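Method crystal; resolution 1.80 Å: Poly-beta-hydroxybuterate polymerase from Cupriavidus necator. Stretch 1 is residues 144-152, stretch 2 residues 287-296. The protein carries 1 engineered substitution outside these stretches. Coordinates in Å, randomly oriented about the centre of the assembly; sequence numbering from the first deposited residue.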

# COMPACT_ATOMS: atom_id res chain seq x y z
N THR A 144 3.57 -30.83 2.06
CA THR A 144 3.73 -29.76 1.08
C THR A 144 2.50 -28.86 1.17
O THR A 144 1.37 -29.32 0.95
CB THR A 144 3.89 -30.33 -0.33
OG1 THR A 144 5.08 -31.14 -0.38
CG2 THR A 144 4.00 -29.21 -1.36
N LEU A 145 2.72 -27.59 1.47
CA LEU A 145 1.64 -26.60 1.56
C LEU A 145 1.75 -25.67 0.36
O LEU A 145 2.61 -24.78 0.33
CB LEU A 145 1.74 -25.83 2.87
CG LEU A 145 1.55 -26.66 4.15
CD1 LEU A 145 1.64 -25.74 5.38
CD2 LEU A 145 0.21 -27.40 4.12
N LEU A 146 0.89 -25.87 -0.64
CA LEU A 146 0.85 -24.98 -1.79
C LEU A 146 -0.19 -23.89 -1.53
O LEU A 146 -1.37 -24.19 -1.34
CB LEU A 146 0.49 -25.75 -3.06
CG LEU A 146 1.39 -26.94 -3.41
CD1 LEU A 146 0.96 -27.50 -4.77
CD2 LEU A 146 2.86 -26.55 -3.45
N THR A 147 0.26 -22.63 -1.50
CA THR A 147 -0.66 -21.49 -1.47
C THR A 147 -1.67 -21.63 -0.33
O THR A 147 -2.88 -21.52 -0.52
CB THR A 147 -1.35 -21.37 -2.84
OG1 THR A 147 -0.34 -21.45 -3.85
CG2 THR A 147 -2.07 -20.06 -3.00
N THR A 148 -1.16 -21.87 0.87
CA THR A 148 -1.99 -22.21 2.02
C THR A 148 -1.98 -21.09 3.05
O THR A 148 -0.91 -20.59 3.41
CB THR A 148 -1.48 -23.51 2.66
OG1 THR A 148 -1.65 -24.58 1.73
CG2 THR A 148 -2.22 -23.81 3.97
N LEU A 149 -3.15 -20.70 3.53
CA LEU A 149 -3.25 -19.79 4.66
C LEU A 149 -3.30 -20.60 5.95
O LEU A 149 -4.16 -21.48 6.11
CB LEU A 149 -4.48 -18.90 4.55
CG LEU A 149 -4.43 -17.86 3.43
CD1 LEU A 149 -5.81 -17.19 3.25
CD2 LEU A 149 -3.35 -16.82 3.73
N LEU A 150 -2.36 -20.34 6.85
CA LEU A 150 -2.45 -20.75 8.24
C LEU A 150 -2.57 -19.54 9.17
O LEU A 150 -3.42 -19.53 10.08
CB LEU A 150 -1.22 -21.58 8.64
CG LEU A 150 -1.00 -22.88 7.86
CD1 LEU A 150 0.26 -23.59 8.37
CD2 LEU A 150 -2.22 -23.80 7.91
N ASP A 151 -1.75 -18.52 8.94
CA ASP A 151 -1.89 -17.22 9.59
C ASP A 151 -2.66 -16.31 8.63
O ASP A 151 -2.19 -16.02 7.53
CB ASP A 151 -0.50 -16.64 9.91
CG ASP A 151 -0.56 -15.33 10.69
OD1 ASP A 151 -1.62 -14.66 10.72
OD2 ASP A 151 0.49 -14.96 11.25
N PHE A 152 -3.85 -15.89 9.05
CA PHE A 152 -4.75 -15.14 8.18
C PHE A 152 -4.65 -13.63 8.42
O PHE A 152 -5.52 -12.88 7.96
CB PHE A 152 -6.20 -15.64 8.37
CG PHE A 152 -6.45 -17.04 7.81
CD1 PHE A 152 -5.88 -18.15 8.42
CD2 PHE A 152 -7.27 -17.23 6.71
CE1 PHE A 152 -6.10 -19.44 7.91
CE2 PHE A 152 -7.50 -18.51 6.19
CZ PHE A 152 -6.93 -19.61 6.80
N ALA A 287 1.57 -13.85 3.45
CA ALA A 287 0.73 -14.61 4.37
C ALA A 287 1.11 -16.08 4.36
O ALA A 287 1.19 -16.71 5.42
CB ALA A 287 -0.75 -14.44 4.00
N ALA A 288 1.36 -16.65 3.17
CA ALA A 288 1.93 -17.99 3.12
C ALA A 288 3.25 -18.06 3.87
O ALA A 288 3.50 -19.01 4.62
CB ALA A 288 2.13 -18.43 1.66
N TYR A 289 4.10 -17.04 3.69
CA TYR A 289 5.41 -17.05 4.34
C TYR A 289 5.27 -17.07 5.85
O TYR A 289 6.13 -17.64 6.55
CB TYR A 289 6.23 -15.83 3.92
CG TYR A 289 7.64 -15.85 4.46
CD1 TYR A 289 8.63 -16.59 3.83
CD2 TYR A 289 7.97 -15.13 5.61
CE1 TYR A 289 9.91 -16.62 4.32
CE2 TYR A 289 9.27 -15.16 6.12
CZ TYR A 289 10.23 -15.91 5.46
OH TYR A 289 11.52 -15.96 5.93
N ALA A 290 4.21 -16.45 6.38
CA ALA A 290 3.99 -16.43 7.82
C ALA A 290 3.86 -17.83 8.41
O ALA A 290 4.04 -17.99 9.62
CB ALA A 290 2.73 -15.60 8.13
N SER A 291 3.57 -18.85 7.59
CA SER A 291 3.60 -20.22 8.11
C SER A 291 4.97 -20.61 8.65
O SER A 291 5.05 -21.51 9.50
CB SER A 291 3.17 -21.22 7.03
OG SER A 291 1.85 -20.97 6.60
N THR A 292 6.05 -19.97 8.19
CA THR A 292 7.37 -20.35 8.67
C THR A 292 7.57 -20.02 10.14
O THR A 292 8.51 -20.53 10.77
CB THR A 292 8.49 -19.68 7.87
OG1 THR A 292 8.38 -18.25 7.98
CG2 THR A 292 8.44 -20.08 6.40
N ALA A 293 6.73 -19.16 10.71
CA ALA A 293 6.82 -18.83 12.12
C ALA A 293 6.06 -19.80 13.01
O ALA A 293 6.19 -19.71 14.24
CB ALA A 293 6.30 -17.41 12.36
N LEU A 294 5.28 -20.71 12.43
CA LEU A 294 4.36 -21.58 13.15
C LEU A 294 4.81 -23.03 13.21
O LEU A 294 4.46 -23.72 14.17
CB LEU A 294 2.98 -21.55 12.48
CG LEU A 294 2.36 -20.19 12.21
CD1 LEU A 294 1.01 -20.35 11.50
CD2 LEU A 294 2.21 -19.46 13.55
N LEU A 295 5.54 -23.50 12.20
CA LEU A 295 5.74 -24.92 11.97
C LEU A 295 7.12 -25.36 12.45
O LEU A 295 8.11 -24.66 12.23
CB LEU A 295 5.58 -25.24 10.48
CG LEU A 295 4.20 -24.89 9.92
CD1 LEU A 295 4.19 -25.08 8.41
CD2 LEU A 295 3.14 -25.77 10.58
N ALA A 296 7.16 -26.52 13.09
CA ALA A 296 8.41 -27.10 13.55
C ALA A 296 9.05 -27.92 12.43
O ALA A 296 8.45 -28.16 11.38
CB ALA A 296 8.18 -27.97 14.79
O HOH W 1 1.50 -21.56 4.16
O HOH W 2 0.12 -18.78 6.81
O HOH W 3 2.84 -16.29 11.67

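Stretch 1 leaves a strand at Leu146 and runs on as loop past the helix and 3-10 segment of stretch 2, burying 419 Å² between them. The CA atoms come nearest at Leu149 and Ala288, 5.7 Å apart. No direct hydrogen bond crosses the contact; leucine and alanine side chains pack together, and three waters carry the polar links. In the strand, Leu145 points toward stretch 2 and sets CD1 4.0 Å from Leu295 CD1, a purely apolar touch. Thr147, with positive phi and psi (53°/52°), turns its CB away. Thr148 OG1 donates to Leu146 O (3.1 Å), linking the loop back to the end of the strand, while the Thr148 carbonyl faces the other stretch: water 1 lies 2.7 Å from Thr148 O and 2.5 Å from Ser291 OG, joining backbone to hydroxyl. Leu149 starts away from stretch 2, yet its side chain reaches back, bringing CD2 to 3.5 Å from Ala287 CB; the small methyl of the alanine meets the leucine closely. Leu150, in the m,t rotamer, points toward stretch 2 and contacts two leucines, with CB 3.8 Å from Leu294 CD1 and CD1 4.2 Å from Leu295 CD1. Its CD1 also lies 3.5 Å from Ser291 OG, so this hydroxyl borders both the apolar patch and waters 1 and 2. At Asp151 the backbone amide donates to water 2 (N to water O, 2.8 Å), which in turn donates to Ala287 O (2.7 Å from the water O) and hydrogen-bonds Ser291 OG (2.8 Å), so it links the Asp151 amide to the Ala287 carbonyl and to the Ser291 hydroxyl. The Asp151 side chain is both apolar and polar in its contacts: CB packs 3.8 Å from Ala290 CB, while OD2 accepts from water 3 (2.7 Å), which also donates to Ala290 O (2.9 Å). Phe152 then turns away, ending the contact.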